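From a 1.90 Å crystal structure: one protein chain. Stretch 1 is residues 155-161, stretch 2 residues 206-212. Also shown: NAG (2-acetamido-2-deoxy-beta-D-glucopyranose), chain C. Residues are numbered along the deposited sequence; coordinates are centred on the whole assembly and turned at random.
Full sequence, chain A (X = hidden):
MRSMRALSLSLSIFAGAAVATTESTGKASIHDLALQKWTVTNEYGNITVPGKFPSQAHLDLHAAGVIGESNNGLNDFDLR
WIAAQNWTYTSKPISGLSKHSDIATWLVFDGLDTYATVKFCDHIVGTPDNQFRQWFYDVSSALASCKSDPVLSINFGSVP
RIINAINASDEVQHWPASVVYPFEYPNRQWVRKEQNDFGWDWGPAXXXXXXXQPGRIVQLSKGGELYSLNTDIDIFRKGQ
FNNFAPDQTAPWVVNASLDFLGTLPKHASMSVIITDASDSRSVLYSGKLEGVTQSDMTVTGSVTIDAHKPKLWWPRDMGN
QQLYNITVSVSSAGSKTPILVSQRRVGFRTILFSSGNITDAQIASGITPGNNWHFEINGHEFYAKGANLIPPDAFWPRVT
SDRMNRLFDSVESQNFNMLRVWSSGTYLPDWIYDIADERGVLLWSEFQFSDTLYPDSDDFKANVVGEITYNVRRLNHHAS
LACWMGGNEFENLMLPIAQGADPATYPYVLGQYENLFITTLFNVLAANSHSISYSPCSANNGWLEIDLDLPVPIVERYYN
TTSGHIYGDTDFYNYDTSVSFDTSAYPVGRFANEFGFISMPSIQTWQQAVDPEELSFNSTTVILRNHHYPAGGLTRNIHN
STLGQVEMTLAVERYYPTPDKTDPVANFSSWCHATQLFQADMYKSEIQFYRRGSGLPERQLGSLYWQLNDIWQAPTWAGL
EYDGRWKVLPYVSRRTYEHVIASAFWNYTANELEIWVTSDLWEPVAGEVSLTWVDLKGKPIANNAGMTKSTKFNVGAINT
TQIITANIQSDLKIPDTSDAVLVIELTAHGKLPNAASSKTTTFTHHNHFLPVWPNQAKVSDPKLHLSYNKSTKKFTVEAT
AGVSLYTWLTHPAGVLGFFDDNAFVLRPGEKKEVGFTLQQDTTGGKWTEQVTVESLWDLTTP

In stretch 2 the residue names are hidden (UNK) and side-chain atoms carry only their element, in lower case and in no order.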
# COMPACT_ATOMS: atom_id res chain seq x y z
N ASN A 155 -32.34 7.14 9.72
CA ASN A 155 -31.29 7.22 10.72
C ASN A 155 -30.93 5.82 11.19
O ASN A 155 -31.72 5.19 11.87
CB ASN A 155 -31.77 8.11 11.88
CG ASN A 155 -30.72 8.29 12.96
OD1 ASN A 155 -29.65 7.72 12.91
ND2 ASN A 155 -31.05 9.10 13.96
N PHE A 156 -29.75 5.33 10.79
CA PHE A 156 -29.28 3.97 11.08
C PHE A 156 -28.48 3.91 12.38
O PHE A 156 -27.55 4.69 12.58
CB PHE A 156 -28.42 3.41 9.94
CG PHE A 156 -29.16 3.18 8.65
CD1 PHE A 156 -29.81 1.98 8.40
CD2 PHE A 156 -29.20 4.17 7.67
CE1 PHE A 156 -30.49 1.77 7.21
CE2 PHE A 156 -29.88 3.96 6.49
CZ PHE A 156 -30.52 2.77 6.25
N GLY A 157 -28.85 3.00 13.28
CA GLY A 157 -28.17 2.88 14.58
C GLY A 157 -26.78 2.29 14.51
O GLY A 157 -26.39 1.67 13.52
N SER A 158 -26.02 2.51 15.57
CA SER A 158 -24.83 1.73 15.87
C SER A 158 -25.34 0.39 16.39
O SER A 158 -26.04 0.36 17.39
CB SER A 158 -24.00 2.42 16.94
OG SER A 158 -22.93 1.61 17.35
N VAL A 159 -25.02 -0.71 15.69
CA VAL A 159 -25.58 -2.01 16.04
C VAL A 159 -24.99 -2.61 17.33
O VAL A 159 -25.75 -3.15 18.16
CB VAL A 159 -25.56 -2.99 14.86
CG1 VAL A 159 -26.16 -4.35 15.23
CG2 VAL A 159 -26.33 -2.44 13.68
N PRO A 160 -23.66 -2.52 17.53
CA PRO A 160 -23.03 -2.96 18.76
C PRO A 160 -23.62 -2.30 20.00
O PRO A 160 -23.82 -2.95 21.02
CB PRO A 160 -21.60 -2.49 18.59
CG PRO A 160 -21.35 -2.59 17.14
CD PRO A 160 -22.65 -2.23 16.49
N ARG A 161 -23.86 -1.01 19.90
CA ARG A 161 -24.42 -0.24 21.02
C ARG A 161 -25.82 -0.71 21.35
O ARG A 161 -26.14 -0.93 22.52
CB ARG A 161 -24.45 1.26 20.71
CG ARG A 161 -25.05 2.09 21.84
CD ARG A 161 -24.59 3.53 21.78
NE ARG A 161 -25.14 4.18 20.60
CZ ARG A 161 -24.57 5.20 19.96
NH1 ARG A 161 -23.41 5.70 20.33
NH2 ARG A 161 -25.17 5.70 18.90
N UNK A 206 -16.84 -5.16 10.22
CA UNK A 206 -17.11 -3.75 9.92
C UNK A 206 -18.47 -3.23 10.38
O UNK A 206 -18.69 -2.01 10.40
c UNK A 206 -13.18 -2.76 8.33
c UNK A 206 -14.51 -2.70 8.66
c UNK A 206 -13.64 -4.47 6.73
c UNK A 206 -14.99 -4.41 7.06
c UNK A 206 -12.75 -3.62 7.36
c UNK A 206 -16.89 -3.47 8.42
c UNK A 206 -15.44 -3.52 8.02
N UNK A 207 -19.39 -4.16 10.69
CA UNK A 207 -20.77 -3.84 11.06
C UNK A 207 -21.33 -2.65 10.27
O UNK A 207 -21.77 -1.65 10.87
c UNK A 207 -20.86 -3.52 12.55
o UNK A 207 -22.19 -3.16 12.87
N UNK A 208 -21.42 -2.80 8.94
CA UNK A 208 -21.91 -1.72 8.08
C UNK A 208 -23.41 -1.52 8.21
O UNK A 208 -24.14 -2.43 8.69
c UNK A 208 -20.98 -3.95 8.15
c UNK A 208 -21.52 -2.20 6.69
c UNK A 208 -21.60 -3.70 6.80
N UNK A 209 -23.86 -0.32 7.85
CA UNK A 209 -25.28 0.04 7.93
C UNK A 209 -25.62 0.90 6.74
O UNK A 209 -24.75 1.60 6.20
c UNK A 209 -25.45 -0.08 10.44
c UNK A 209 -24.93 2.11 9.35
c UNK A 209 -25.68 0.80 9.21
N UNK A 210 -26.88 0.82 6.33
CA UNK A 210 -27.37 1.63 5.22
C UNK A 210 -28.49 0.94 4.44
O UNK A 210 -28.87 -0.20 4.76
N UNK A 211 -29.00 1.63 3.41
CA UNK A 211 -30.00 1.08 2.54
C UNK A 211 -29.31 0.08 1.63
O UNK A 211 -28.86 0.41 0.54
c UNK A 211 -30.52 2.31 1.79
c UNK A 211 -29.36 3.21 1.69
c UNK A 211 -28.57 2.97 2.96
N UNK A 212 -29.21 -1.16 2.09
CA UNK A 212 -28.38 -2.14 1.45
C UNK A 212 -28.99 -2.84 0.26
O UNK A 212 -28.32 -3.55 -0.45
c UNK A 212 -29.92 -7.64 2.47
c UNK A 212 -27.91 -7.55 1.19
c UNK A 212 -29.00 -8.24 1.67
c UNK A 212 -28.68 -5.58 2.25
c UNK A 212 -27.91 -3.16 2.48
c UNK A 212 -27.75 -6.22 1.44
c UNK A 212 -29.74 -6.32 2.77
n UNK A 212 -30.50 -5.47 3.52
c UNK A 212 -29.93 -4.23 3.50
c UNK A 212 -28.81 -4.24 2.73
C1 NAG C . -29.51 5.93 16.36
C2 NAG C . -30.39 7.05 16.97
C3 NAG C . -31.50 6.45 17.82
C4 NAG C . -32.25 5.34 17.09
C5 NAG C . -31.28 4.34 16.41
C6 NAG C . -32.02 3.33 15.50
C7 NAG C . -29.24 9.15 17.33
C8 NAG C . -28.42 10.04 18.22
N2 NAG C . -29.59 7.96 17.79
O3 NAG C . -32.39 7.49 18.19
O4 NAG C . -33.05 4.65 18.04
O5 NAG C . -30.31 5.02 15.63
O6 NAG C . -32.52 3.93 14.32
O7 NAG C . -29.56 9.54 16.23
O HOH W 1 -23.05 -0.25 13.60

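Position 206 carries seven side-chain carbons, one leading into a six-membered ring with no heteroatom. The ring lies out of reach of stretch 1. A carbon-only ring of this size on a single methylene is Phe-206.

Position 207 has just two side-chain atoms, a carbon and a terminal oxygen. Its CA-to-CB bond points toward stretch 1, and the oxygen lies against Val-159 and Pro-160. This is Ser-207. OG settles against aliphatic carbon, 3.9 Å from Val-159 CB and 3.8 Å from Pro-160 CD. The hydroxyl finds a polar partner in water 1, with OG hydrogen-bonded to the water oxygen at 3.1 Å. The same water oxygen accepts a hydrogen bond from the backbone N of Val-159 at 2.9 Å, and so bridges the two stretches.

At position 208, three carbons close a ring onto the backbone nitrogen. The CA-to-CB bond points away, and the ring makes no contact with stretch 1. The closed ring is the signature of Pro-208.

Position 209 bears three carbons, CB carrying two others, and no heteroatom. Its CA-to-CB bond points toward stretch 1, and the branched carbons lie against Phe-156, Gly-157 and Val-159. This beta-branched aliphatic side chain is Val-209, with chi1 in the m well. CG2 packs 3.8 Å from Phe-156 CB, while CG1 lies 3.7 Å from Gly-157 O and 4.1 Å from Val-159 CG2.

Position 210 has no side-chain atoms, and its backbone covers one face of the Phe-156 ring. It is therefore Gly-210. Its phi/psi of 150/179 would jam a CB against the preceding carbonyl oxygen, so the backbone itself calls for glycine. The CA sits 3.6 Å from the centroid of the Phe-156 ring and 15° off its normal, in a CH-pi contact; Gly-210 C approaches Phe-156 CZ to 3.3 Å.

Position 211 again shows three carbons closing onto the backbone nitrogen, with the ring near Phe-156 CZ, giving Pro-211. Its N is 3.4 Å and its CD 3.8 Å from Phe-156 CZ.

Position 212 has one carbon followed by fused five- and six-membered rings holding eight carbons and one nitrogen, and makes no contact with stretch 1. Only Trp-212 fits; its NE1 is hydrogen-bonded elsewhere in the structure.

The touching segments run in nearly opposite directions, 165° apart, without a direct hydrogen bond between them. Phe-156 is the main anchor, with 81 Å² covered by the other stretch: its side chain meets Val-209, Gly-210 and Pro-211 in turn. Val-209 extends the apolar packing to Val-159, and near Ser-207 the shared water supplies the polar link. Together the two stretches bury 286 Å², counting both sides.

Stretch 2 206-212: FSPVGPW
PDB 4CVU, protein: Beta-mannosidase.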